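Local coordinates for polymerase X (Deinococcus radiodurans, PDB 2W9M), which is a family X DNA polymerase that probably extends DNA with deoxyribonucleoside triphosphates and also carries a zinc-binding PHP domain, at residues Trp499-Ala502 with Leu503-Glu507; Tyr528-Met531 with Gln532-Ala536; Ile147-Asn150 with Val151-Phe155; Ala116-Ser120 with Leu121-Arg125. All coordinates share one frame; numbering follows the deposited sequence.

In the fold
All four contacts are local and follow one another in series, so none nests in or crosses another. Contact 4 comes first. It closes the turn between helix 107-115 and helix 121-130 in the helix-hairpin-helix domain. Contact 3 lies within the next helix, 141-157, and packs against contact 4, with centres about 12 Å apart. Contact 1 fills helix 499-505, between the last two strands of the parallel PHP sheet. Contact 2 lies in helix 526-535, beyond the final strand, and touches contact 1. The chain thus forms two pairs of neighbours. Contacts 2 and 4 approach to about 6 Å between nearest atoms, without touching.

Contact 1: Trp499-Ala502 with Leu503-Glu507; sequences WREA and LRWRE
E501 overlaps R504 on the surface of helix 499-505. This helix is the crossover of a beta-alpha-beta unit in the PHP domain, between parallel strands 485-489 and 511-514. The two side chains run alongside each other and end in a salt bridge, E501 OE1 to R504 NH1 at 2.7 Å. The syn lone pair of OE1 is used, and this oxygen lies almost in the guanidinium plane. The carboxylate plane is turned 84° from it, so the grip is one-pronged. Bends at chi2 of E501 (-63°) and chi3 of R504 (66°) bring the charged ends together. D473 holds R504 NH2 in a second salt bridge.

On the buried flank, L503 CD2 sits at the edge of the W499 ring, 4.2 Å from CZ3. W499 CZ2 lies 3.5 Å above the centre of the R500 guanidinium, which also pairs with D498. K535 makes a cation-pi contact with W499.

The backbone bond from L503 N to W499 O is 2.9 Å. R504 N to R500 O is weak, and W505 N is shared weakly between E501 O and A502 O. The W505 ring turns its edge to the E501 carbonyl, with CD1 3.3 Å from E501 O.

Contact 2: Tyr528-Met531 with Gln532-Ala536; sequences YGVM and QARKA
V530 and R534 lie alongside each other, one turn apart on helix 526-535. This helix follows strand 511-514, the last strand of the parallel PHP sheet. G529 lies about 10 Å from the side chain of the zinc ligand D516.

The packing is aliphatic. V530 CG1 rests on R534 CD at 3.5 Å. This methyl is anti to the backbone N (chi1 166°), which directs it along the arginine chain. Beyond CD the arginine bends, and its guanidinium is held elsewhere, by a salt bridge to E302 and a hydrogen bond to V322 O.

Each backbone N-H bonds to the carbonyl four residues earlier. A533 N to G529 O and R534 N to V530 O are both 2.9 Å. The bonds on either side of them, Q532 N to Y528 O and K535 N to M531 O, are weak.

One side chain also bonds to the backbone. Q532 folds back on itself at chi2 (-51°), and its NE2 reaches Y528 O in a weak bond of 3.4 Å. The same NE2 has a hydrogen bond to G191 O, which ties the helix to a loop. The Y528 side chain packs on helix 163-176.

Methylene groups crowd the carbonyls of the turn before. R534 CG is 3.1 Å from V530 O. K535 does likewise on the next carbonyl, with CD 3.2 Å from M531 O.

Contact 3: Ile147-Asn150 with Val151-Phe155; sequences ILEN and VVFLF
E149 and F153 stand side by side, one turn apart on helix 141-157. The first part of this helix belongs to a helix-hairpin-helix motif of the tandem domain. The aliphatic part of E149 does the touching: CG comes to the edge of the phenyl ring, in its plane, 3.8 Å from CE1. The carboxylate is turned 87° from the ring, almost perpendicular to it. F153 CG is anti to the carbonyl carbon (chi1 -84°), and this swings the ring back over the preceding turn. CD1 then lies 3.2 Å from E149 O. That oxygen also accepts the hydrogen bond from F153 N. This pair is on the exposed side of the helix.

I147 and V151 meet on the buried side. Their side chains are set obliquely, and only the CG2 methyls approach, at 4.2 Å. The V151 methyl also presses on the carbonyl of the turn before, 3.1 Å from I147 O. Both residues pack on L124 of helix 121-130, which joins the two helices. The other methyl, V151 CG1, sits 3.9 Å above one face of the F155 ring, towards its rim.

N150 lies between the two sides. Its OD1 accepts a weak hydrogen bond from R103. Backbone bonds link the turns, as in V152 N to L148 O at 3.0 Å. N150 O receives weak bonds from both F153 N and L154 N. The leucine also covers this oxygen with a methyl, L154 CD2, at 3.2 Å.

Contact 4: Ala116-Ser120 with Leu121-Arg125; sequences AGIDS and LERLR
L121 opens helix 121-130 directly after the N-cap residue S120. Its side chain turns to helix 94-99 and to F155 of helix 141-157.

E122 meets the loop little. It turns to R125 in a salt bridge and packs on helix 163-176.

R123 carries most of the contact. Its backbone N gives a hydrogen bond to S120 OG at 3.3 Å, which caps the helix. S120 OG sits between its own backbone N and carbonyl carbon (chi1 67°), and from there it faces the first turn. The same oxygen lies 3.4 Å from R123 CB. The arginine chain then runs back along the loop, with CG 3.9 Å from I118 CA. I118 CG1 lies over one face of the guanidinium. R123 NH2 is held by E132 in a salt bridge. D119 OD1 touches the chain nearer its base, 4.0 Å from R123 CB.

L124 N bonds to S120 O at 2.8 Å. I118 CG2 packs against the residue, 3.6 Å from L124 CA. This methyl packs against the first turn from the loop side.

R125 points away from the loop. E172 and E229 bind it in addition to E122.

The D119 side chain lies about 5 Å from that of the zinc ligand H518, so the loop borders the PHP metal site. G117, with positive phi, ends helix 107-115 in a Schellman motif. Three residues later S120 N-caps the next helix, a compact link between successive helices of the tandem helix-hairpin-helix domain.

Contact 1: Trp499-Ala502 with Leu503-Glu507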
loop_
_atom_site.group_PDB
_atom_site.type_symbol
_atom_site.label_atom_id
_atom_site.label_comp_id
_atom_site.label_asym_id
_atom_site.label_seq_id
_atom_site.Cartn_x
_atom_site.Cartn_y
_atom_site.Cartn_z
ATOM N N TRP A 499 -1.884 8.567 8.036
ATOM C CA TRP A 499 -2.902 9.618 7.988
ATOM C C TRP A 499 -2.895 10.459 9.259
ATOM O O TRP A 499 -3.314 11.613 9.246
ATOM C CB TRP A 499 -4.301 9.054 7.713
ATOM C CG TRP A 499 -4.868 8.221 8.825
ATOM C CD1 TRP A 499 -4.823 6.863 8.932
ATOM C CD2 TRP A 499 -5.572 8.691 9.984
ATOM N NE1 TRP A 499 -5.447 6.456 10.086
ATOM C CE2 TRP A 499 -5.915 7.557 10.748
ATOM C CE3 TRP A 499 -5.937 9.955 10.450
ATOM C CZ2 TRP A 499 -6.612 7.655 11.953
ATOM C CZ3 TRP A 499 -6.629 10.048 11.643
ATOM C CH2 TRP A 499 -6.958 8.905 12.381
ATOM N N ARG A 500 -2.403 9.883 10.352
ATOM C CA ARG A 500 -2.320 10.612 11.610
ATOM C C ARG A 500 -1.319 11.748 11.520
ATOM O O ARG A 500 -1.563 12.831 12.037
ATOM C CB ARG A 500 -1.964 9.671 12.762
ATOM C CG ARG A 500 -3.114 8.776 13.179
ATOM C CD ARG A 500 -2.632 7.540 13.912
ATOM N NE ARG A 500 -3.684 6.532 13.985
ATOM C CZ ARG A 500 -3.924 5.636 13.033
ATOM N NH1 ARG A 500 -3.182 5.620 11.934
ATOM N NH2 ARG A 500 -4.906 4.757 13.179
ATOM N N GLU A 501 -0.193 11.504 10.862
ATOM C CA GLU A 501 0.820 12.540 10.685
ATOM C C GLU A 501 0.396 13.566 9.635
ATOM O O GLU A 501 0.708 14.749 9.755
ATOM C CB GLU A 501 2.169 11.925 10.323
ATOM C CG GLU A 501 2.730 10.997 11.394
ATOM C CD GLU A 501 3.010 11.711 12.709
ATOM O OE1 GLU A 501 2.953 12.959 12.743
ATOM O OE2 GLU A 501 3.293 11.019 13.710
ATOM N N ALA A 502 -0.320 13.107 8.613
ATOM C CA ALA A 502 -0.881 13.994 7.598
ATOM C C ALA A 502 -1.915 14.940 8.203
ATOM O O ALA A 502 -2.009 16.101 7.815
ATOM C CB ALA A 502 -1.505 13.183 6.474
ATOM N N LEU A 503 -2.696 14.431 9.150
ATOM C CA LEU A 503 -3.691 15.239 9.850
ATOM C C LEU A 503 -3.019 16.389 10.594
ATOM O O LEU A 503 -3.512 17.512 10.586
ATOM C CB LEU A 503 -4.496 14.376 10.832
ATOM C CG LEU A 503 -5.583 15.082 11.646
ATOM C CD1 LEU A 503 -6.612 15.728 10.735
ATOM C CD2 LEU A 503 -6.251 14.107 12.601
ATOM N N ARG A 504 -1.887 16.100 11.227
ATOM C CA ARG A 504 -1.156 17.108 11.987
ATOM C C ARG A 504 -0.472 18.148 11.104
ATOM O O ARG A 504 -0.252 19.278 11.529
ATOM C CB ARG A 504 -0.118 16.442 12.896
ATOM C CG ARG A 504 -0.712 15.746 14.108
ATOM C CD ARG A 504 0.349 15.025 14.928
ATOM N NE ARG A 504 1.298 15.944 15.551
ATOM C CZ ARG A 504 2.612 15.923 15.345
ATOM N NH1 ARG A 504 3.144 15.024 14.531
ATOM N NH2 ARG A 504 3.400 16.793 15.961
ATOM N N TRP A 505 -0.132 17.762 9.876
ATOM C CA TRP A 505 0.673 18.611 8.995
ATOM C C TRP A 505 -0.094 19.149 7.790
ATOM O O TRP A 505 0.501 19.767 6.904
ATOM C CB TRP A 505 1.910 17.847 8.504
ATOM C CG TRP A 505 3.010 17.741 9.514
ATOM C CD1 TRP A 505 3.124 16.819 10.513
ATOM C CD2 TRP A 505 4.163 18.588 9.617
ATOM N NE1 TRP A 505 4.276 17.040 11.235
ATOM C CE2 TRP A 505 4.932 18.123 10.703
ATOM C CE3 TRP A 505 4.623 19.696 8.893
ATOM C CZ2 TRP A 505 6.129 18.725 11.087
ATOM C CZ3 TRP A 505 5.810 20.294 9.271
ATOM C CH2 TRP A 505 6.550 19.808 10.358
ATOM N N ARG A 506 -1.405 18.924 7.759
ATOM C CA ARG A 506 -2.221 19.295 6.602
ATOM C C ARG A 506 -2.151 20.773 6.226
ATOM O O ARG A 506 -2.448 21.139 5.088
ATOM C CB ARG A 506 -3.683 18.869 6.785
ATOM C CG ARG A 506 -4.263 19.100 8.173
ATOM C CD ARG A 506 -5.784 19.060 8.118
ATOM N NE ARG A 506 -6.337 20.395 7.912
ATOM C CZ ARG A 506 -7.381 20.665 7.136
ATOM N NH1 ARG A 506 -7.980 19.690 6.471
ATOM N NH2 ARG A 506 -7.815 21.913 7.015
ATOM N N GLU A 507 -1.765 21.616 7.176
ATOM C CA GLU A 507 -1.697 23.053 6.940
ATOM C C GLU A 507 -0.342 23.464 6.383
ATOM O O GLU A 507 -0.191 24.565 5.857
ATOM C CB GLU A 507 -1.943 23.817 8.243
ATOM C CG GLU A 507 -3.218 23.439 8.976
ATOM C CD GLU A 507 -4.433 24.181 8.459
ATOM O OE1 GLU A 507 -4.549 24.349 7.226
ATOM O OE2 GLU A 507 -5.272 24.597 9.288
#

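Contact 2: Tyr528-Met531 with Gln532-Ala536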
loop_
_atom_site.group_PDB
_atom_site.type_symbol
_atom_site.label_atom_id
_atom_site.label_comp_id
_atom_site.label_asym_id
_atom_site.label_seq_id
_atom_site.Cartn_x
_atom_site.Cartn_y
_atom_site.Cartn_z
ATOM N N TYR A 528 -7.178 3.262 -1.842
ATOM C CA TYR A 528 -6.745 3.072 -0.458
ATOM C C TYR A 528 -6.009 4.296 0.075
ATOM O O TYR A 528 -6.167 4.664 1.236
ATOM C CB TYR A 528 -5.867 1.822 -0.321
ATOM C CG TYR A 528 -6.509 0.570 -0.864
ATOM C CD1 TYR A 528 -5.980 -0.083 -1.973
ATOM C CD2 TYR A 528 -7.652 0.044 -0.275
ATOM C CE1 TYR A 528 -6.569 -1.227 -2.478
ATOM C CE2 TYR A 528 -8.249 -1.101 -0.771
ATOM C CZ TYR A 528 -7.702 -1.733 -1.872
ATOM O OH TYR A 528 -8.295 -2.874 -2.365
ATOM N N GLY A 529 -5.198 4.916 -0.775
ATOM C CA GLY A 529 -4.516 6.145 -0.417
ATOM C C GLY A 529 -5.506 7.268 -0.172
ATOM O O GLY A 529 -5.347 8.060 0.754
ATOM N N VAL A 530 -6.537 7.330 -1.007
ATOM C CA VAL A 530 -7.574 8.346 -0.869
ATOM C C VAL A 530 -8.333 8.217 0.456
ATOM O O VAL A 530 -8.672 9.225 1.076
ATOM C CB VAL A 530 -8.561 8.312 -2.053
ATOM C CG1 VAL A 530 -9.806 9.117 -1.734
ATOM C CG2 VAL A 530 -7.891 8.832 -3.317
ATOM N N MET A 531 -8.592 6.986 0.892
ATOM C CA MET A 531 -9.274 6.755 2.166
ATOM C C MET A 531 -8.459 7.307 3.330
ATOM O O MET A 531 -9.016 7.828 4.295
ATOM C CB MET A 531 -9.546 5.263 2.384
ATOM C CG MET A 531 -10.421 4.622 1.323
ATOM S SD MET A 531 -10.837 2.902 1.697
ATOM C CE MET A 531 -11.996 3.112 3.050
ATOM N N GLN A 532 -7.137 7.181 3.234
ATOM C CA GLN A 532 -6.231 7.732 4.237
ATOM C C GLN A 532 -6.203 9.261 4.167
ATOM O O GLN A 532 -6.241 9.941 5.195
ATOM C CB GLN A 532 -4.813 7.176 4.053
ATOM C CG GLN A 532 -4.744 5.664 3.904
ATOM C CD GLN A 532 -5.498 4.923 4.999
ATOM O OE1 GLN A 532 -5.170 5.022 6.182
ATOM N NE2 GLN A 532 -6.510 4.165 4.600
ATOM N N ALA A 533 -6.134 9.798 2.952
ATOM C CA ALA A 533 -6.102 11.246 2.756
ATOM C C ALA A 533 -7.367 11.926 3.285
ATOM O O ALA A 533 -7.307 13.024 3.837
ATOM C CB ALA A 533 -5.890 11.580 1.286
ATOM N N ARG A 534 -8.510 11.272 3.118
ATOM C CA ARG A 534 -9.779 11.856 3.541
ATOM C C ARG A 534 -9.914 11.933 5.065
ATOM O O ARG A 534 -10.513 12.865 5.595
ATOM C CB ARG A 534 -10.953 11.101 2.921
ATOM C CG ARG A 534 -11.002 11.225 1.409
ATOM C CD ARG A 534 -11.988 10.254 0.807
ATOM N NE ARG A 534 -13.355 10.541 1.228
ATOM C CZ ARG A 534 -14.165 11.387 0.598
ATOM N NH1 ARG A 534 -13.739 12.033 -0.479
ATOM N NH2 ARG A 534 -15.401 11.589 1.044
ATOM N N LYS A 535 -9.345 10.962 5.765
ATOM C CA LYS A 535 -9.328 11.008 7.222
ATOM C C LYS A 535 -8.437 12.146 7.709
ATOM O O LYS A 535 -8.648 12.688 8.790
ATOM C CB LYS A 535 -8.867 9.667 7.794
ATOM C CG LYS A 535 -9.823 8.529 7.479
ATOM C CD LYS A 535 -9.122 7.187 7.468
ATOM C CE LYS A 535 -8.681 6.775 8.861
ATOM N NZ LYS A 535 -7.790 5.580 8.806
ATOM N N ALA A 536 -7.441 12.509 6.908
ATOM C CA ALA A 536 -6.562 13.609 7.264
ATOM C C ALA A 536 -7.211 14.945 6.906
ATOM O O ALA A 536 -6.736 16.006 7.305
ATOM C CB ALA A 536 -5.213 13.459 6.582
#

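Contact 3: Ile147-Asn150 with Val151-Phe155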
loop_
_atom_site.group_PDB
_atom_site.type_symbol
_atom_site.label_atom_id
_atom_site.label_comp_id
_atom_site.label_asym_id
_atom_site.label_seq_id
_atom_site.Cartn_x
_atom_site.Cartn_y
_atom_site.Cartn_z
ATOM N N ILE A 147 -2.913 -23.482 -4.578
ATOM C CA ILE A 147 -2.396 -22.165 -4.261
ATOM C C ILE A 147 -3.393 -21.376 -3.411
ATOM O O ILE A 147 -3.004 -20.684 -2.470
ATOM C CB ILE A 147 -2.045 -21.395 -5.541
ATOM C CG1 ILE A 147 -0.809 -22.024 -6.191
ATOM C CG2 ILE A 147 -1.829 -19.918 -5.236
ATOM C CD1 ILE A 147 -0.553 -21.564 -7.606
ATOM N N LEU A 148 -4.677 -21.493 -3.732
ATOM C CA LEU A 148 -5.708 -20.820 -2.954
ATOM C C LEU A 148 -5.725 -21.344 -1.522
ATOM O O LEU A 148 -5.914 -20.584 -0.573
ATOM C CB LEU A 148 -7.085 -20.983 -3.601
ATOM C CG LEU A 148 -8.236 -20.321 -2.828
ATOM C CD1 LEU A 148 -7.945 -18.852 -2.592
ATOM C CD2 LEU A 148 -9.560 -20.483 -3.550
ATOM N N GLU A 149 -5.529 -22.649 -1.374
ATOM C CA GLU A 149 -5.418 -23.261 -0.057
ATOM C C GLU A 149 -4.241 -22.663 0.709
ATOM O O GLU A 149 -4.367 -22.306 1.879
ATOM C CB GLU A 149 -5.238 -24.773 -0.195
ATOM C CG GLU A 149 -4.337 -25.394 0.864
ATOM C CD GLU A 149 -3.665 -26.677 0.385
ATOM O OE1 GLU A 149 -4.378 -27.577 -0.115
ATOM O OE2 GLU A 149 -2.421 -26.784 0.511
ATOM N N ASN A 150 -3.099 -22.544 0.038
ATOM C CA ASN A 150 -1.894 -22.030 0.677
ATOM C C ASN A 150 -1.989 -20.552 1.043
ATOM O O ASN A 150 -1.382 -20.114 2.016
ATOM C CB ASN A 150 -0.663 -22.302 -0.189
ATOM C CG ASN A 150 -0.276 -23.766 -0.195
ATOM O OD1 ASN A 150 -0.418 -24.455 0.814
ATOM N ND2 ASN A 150 0.210 -24.252 -1.334
ATOM N N VAL A 151 -2.751 -19.787 0.263
ATOM C CA VAL A 151 -2.986 -18.380 0.575
ATOM C C VAL A 151 -3.896 -18.264 1.792
ATOM O O VAL A 151 -3.707 -17.388 2.636
ATOM C CB VAL A 151 -3.615 -17.614 -0.608
ATOM C CG1 VAL A 151 -3.893 -16.179 -0.211
ATOM C CG2 VAL A 151 -2.702 -17.663 -1.823
ATOM N N VAL A 152 -4.875 -19.158 1.889
ATOM C CA VAL A 152 -5.749 -19.192 3.058
ATOM C C VAL A 152 -4.952 -19.393 4.348
ATOM O O VAL A 152 -5.320 -18.876 5.398
ATOM C CB VAL A 152 -6.822 -20.289 2.948
ATOM C CG1 VAL A 152 -7.523 -20.481 4.287
ATOM C CG2 VAL A 152 -7.827 -19.941 1.866
ATOM N N PHE A 153 -3.856 -20.139 4.264
ATOM C CA PHE A 153 -3.006 -20.360 5.428
ATOM C C PHE A 153 -2.314 -19.073 5.858
ATOM O O PHE A 153 -2.246 -18.772 7.051
ATOM C CB PHE A 153 -1.962 -21.445 5.150
ATOM C CG PHE A 153 -2.464 -22.842 5.372
ATOM C CD1 PHE A 153 -2.854 -23.632 4.303
ATOM C CD2 PHE A 153 -2.544 -23.368 6.651
ATOM C CE1 PHE A 153 -3.314 -24.919 4.506
ATOM C CE2 PHE A 153 -3.005 -24.654 6.861
ATOM C CZ PHE A 153 -3.390 -25.430 5.787
ATOM N N LEU A 154 -1.794 -18.320 4.889
ATOM C CA LEU A 154 -1.127 -17.059 5.193
ATOM C C LEU A 154 -2.086 -16.122 5.919
ATOM O O LEU A 154 -1.718 -15.492 6.912
ATOM C CB LEU A 154 -0.582 -16.383 3.930
ATOM C CG LEU A 154 0.807 -16.787 3.426
ATOM C CD1 LEU A 154 1.576 -17.501 4.523
ATOM C CD2 LEU A 154 0.717 -17.661 2.187
ATOM N N PHE A 155 -3.320 -16.049 5.426
ATOM C CA PHE A 155 -4.322 -15.154 5.992
ATOM C C PHE A 155 -4.712 -15.517 7.424
ATOM O O PHE A 155 -4.880 -14.637 8.268
ATOM C CB PHE A 155 -5.575 -15.097 5.114
ATOM C CG PHE A 155 -5.428 -14.228 3.898
ATOM C CD1 PHE A 155 -6.292 -14.365 2.823
ATOM C CD2 PHE A 155 -4.419 -13.282 3.823
ATOM C CE1 PHE A 155 -6.160 -13.567 1.702
ATOM C CE2 PHE A 155 -4.280 -12.482 2.703
ATOM C CZ PHE A 155 -5.153 -12.626 1.641
#

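Contact 4: Ala116-Ser120 with Leu121-Arg125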
loop_
_atom_site.group_PDB
_atom_site.type_symbol
_atom_site.label_atom_id
_atom_site.label_comp_id
_atom_site.label_asym_id
_atom_site.label_seq_id
_atom_site.Cartn_x
_atom_site.Cartn_y
_atom_site.Cartn_z
ATOM N N ALA A 116 1.846 -11.356 -15.254
ATOM C CA ALA A 116 0.417 -11.479 -15.527
ATOM C C ALA A 116 -0.412 -10.452 -14.751
ATOM O O ALA A 116 -1.638 -10.417 -14.873
ATOM C CB ALA A 116 -0.060 -12.886 -15.212
ATOM N N GLY A 117 0.256 -9.630 -13.947
ATOM C CA GLY A 117 -0.410 -8.574 -13.206
ATOM C C GLY A 117 -0.911 -8.978 -11.829
ATOM O O GLY A 117 -1.728 -8.273 -11.228
ATOM N N ILE A 118 -0.429 -10.114 -11.332
ATOM C CA ILE A 118 -0.798 -10.582 -9.999
ATOM C C ILE A 118 0.318 -10.242 -9.016
ATOM O O ILE A 118 1.371 -10.877 -9.014
ATOM C CB ILE A 118 -1.089 -12.088 -9.994
ATOM C CG1 ILE A 118 -2.227 -12.396 -10.970
ATOM C CG2 ILE A 118 -1.444 -12.555 -8.590
ATOM C CD1 ILE A 118 -2.555 -13.861 -11.094
ATOM N N ASP A 119 0.075 -9.240 -8.177
ATOM C CA ASP A 119 1.136 -8.627 -7.387
ATOM C C ASP A 119 0.924 -8.688 -5.875
ATOM O O ASP A 119 1.712 -8.116 -5.123
ATOM C CB ASP A 119 1.302 -7.162 -7.799
ATOM C CG ASP A 119 0.118 -6.300 -7.378
ATOM O OD1 ASP A 119 -1.004 -6.845 -7.265
ATOM O OD2 ASP A 119 0.307 -5.081 -7.160
ATOM N N SER A 120 -0.134 -9.357 -5.423
ATOM C CA SER A 120 -0.378 -9.464 -3.985
ATOM C C SER A 120 -1.174 -10.702 -3.610
ATOM O O SER A 120 -1.810 -11.324 -4.455
ATOM C CB SER A 120 -1.076 -8.208 -3.454
ATOM O OG SER A 120 -2.388 -8.084 -3.978
ATOM N N LEU A 121 -1.124 -11.058 -2.332
ATOM C CA LEU A 121 -1.886 -12.185 -1.817
ATOM C C LEU A 121 -3.365 -12.065 -2.160
ATOM O O LEU A 121 -3.993 -13.022 -2.618
ATOM C CB LEU A 121 -1.711 -12.289 -0.303
ATOM C CG LEU A 121 -0.718 -13.360 0.145
ATOM C CD1 LEU A 121 0.313 -13.631 -0.940
ATOM C CD2 LEU A 121 -0.067 -12.970 1.459
ATOM N N GLU A 122 -3.916 -10.880 -1.935
ATOM C CA GLU A 122 -5.325 -10.639 -2.207
ATOM C C GLU A 122 -5.661 -10.789 -3.689
ATOM O O GLU A 122 -6.670 -11.395 -4.048
ATOM C CB GLU A 122 -5.731 -9.252 -1.705
ATOM C CG GLU A 122 -7.051 -8.757 -2.257
ATOM C CD GLU A 122 -8.191 -9.728 -2.010
ATOM O OE1 GLU A 122 -9.178 -9.674 -2.770
ATOM O OE2 GLU A 122 -8.099 -10.545 -1.068
ATOM N N ARG A 123 -4.813 -10.228 -4.544
ATOM C CA ARG A 123 -5.002 -10.308 -5.991
ATOM C C ARG A 123 -4.795 -11.737 -6.515
ATOM O O ARG A 123 -5.408 -12.139 -7.507
ATOM C CB ARG A 123 -4.061 -9.324 -6.696
ATOM C CG ARG A 123 -4.065 -9.406 -8.210
ATOM C CD ARG A 123 -5.294 -8.747 -8.809
ATOM N NE ARG A 123 -5.267 -8.801 -10.269
ATOM C CZ ARG A 123 -5.811 -9.773 -10.998
ATOM N NH1 ARG A 123 -6.440 -10.781 -10.407
ATOM N NH2 ARG A 123 -5.727 -9.733 -12.321
ATOM N N LEU A 124 -3.932 -12.496 -5.843
ATOM C CA LEU A 124 -3.732 -13.905 -6.158
ATOM C C LEU A 124 -4.995 -14.673 -5.801
ATOM O O LEU A 124 -5.437 -15.549 -6.546
ATOM C CB LEU A 124 -2.555 -14.474 -5.364
ATOM C CG LEU A 124 -1.657 -15.543 -5.997
ATOM C CD1 LEU A 124 -0.851 -16.254 -4.917
ATOM C CD2 LEU A 124 -2.441 -16.548 -6.818
ATOM N N ARG A 125 -5.577 -14.340 -4.652
ATOM C CA ARG A 125 -6.780 -15.019 -4.184
ATOM C C ARG A 125 -7.951 -14.790 -5.133
ATOM O O ARG A 125 -8.760 -15.687 -5.365
ATOM C CB ARG A 125 -7.157 -14.561 -2.782
ATOM C CG ARG A 125 -8.494 -15.099 -2.331
ATOM C CD ARG A 125 -9.102 -14.241 -1.250
ATOM N NE ARG A 125 -10.521 -14.044 -1.511
ATOM C CZ ARG A 125 -11.024 -12.942 -2.056
ATOM N NH1 ARG A 125 -10.224 -11.938 -2.373
ATOM N NH2 ARG A 125 -12.326 -12.840 -2.271
#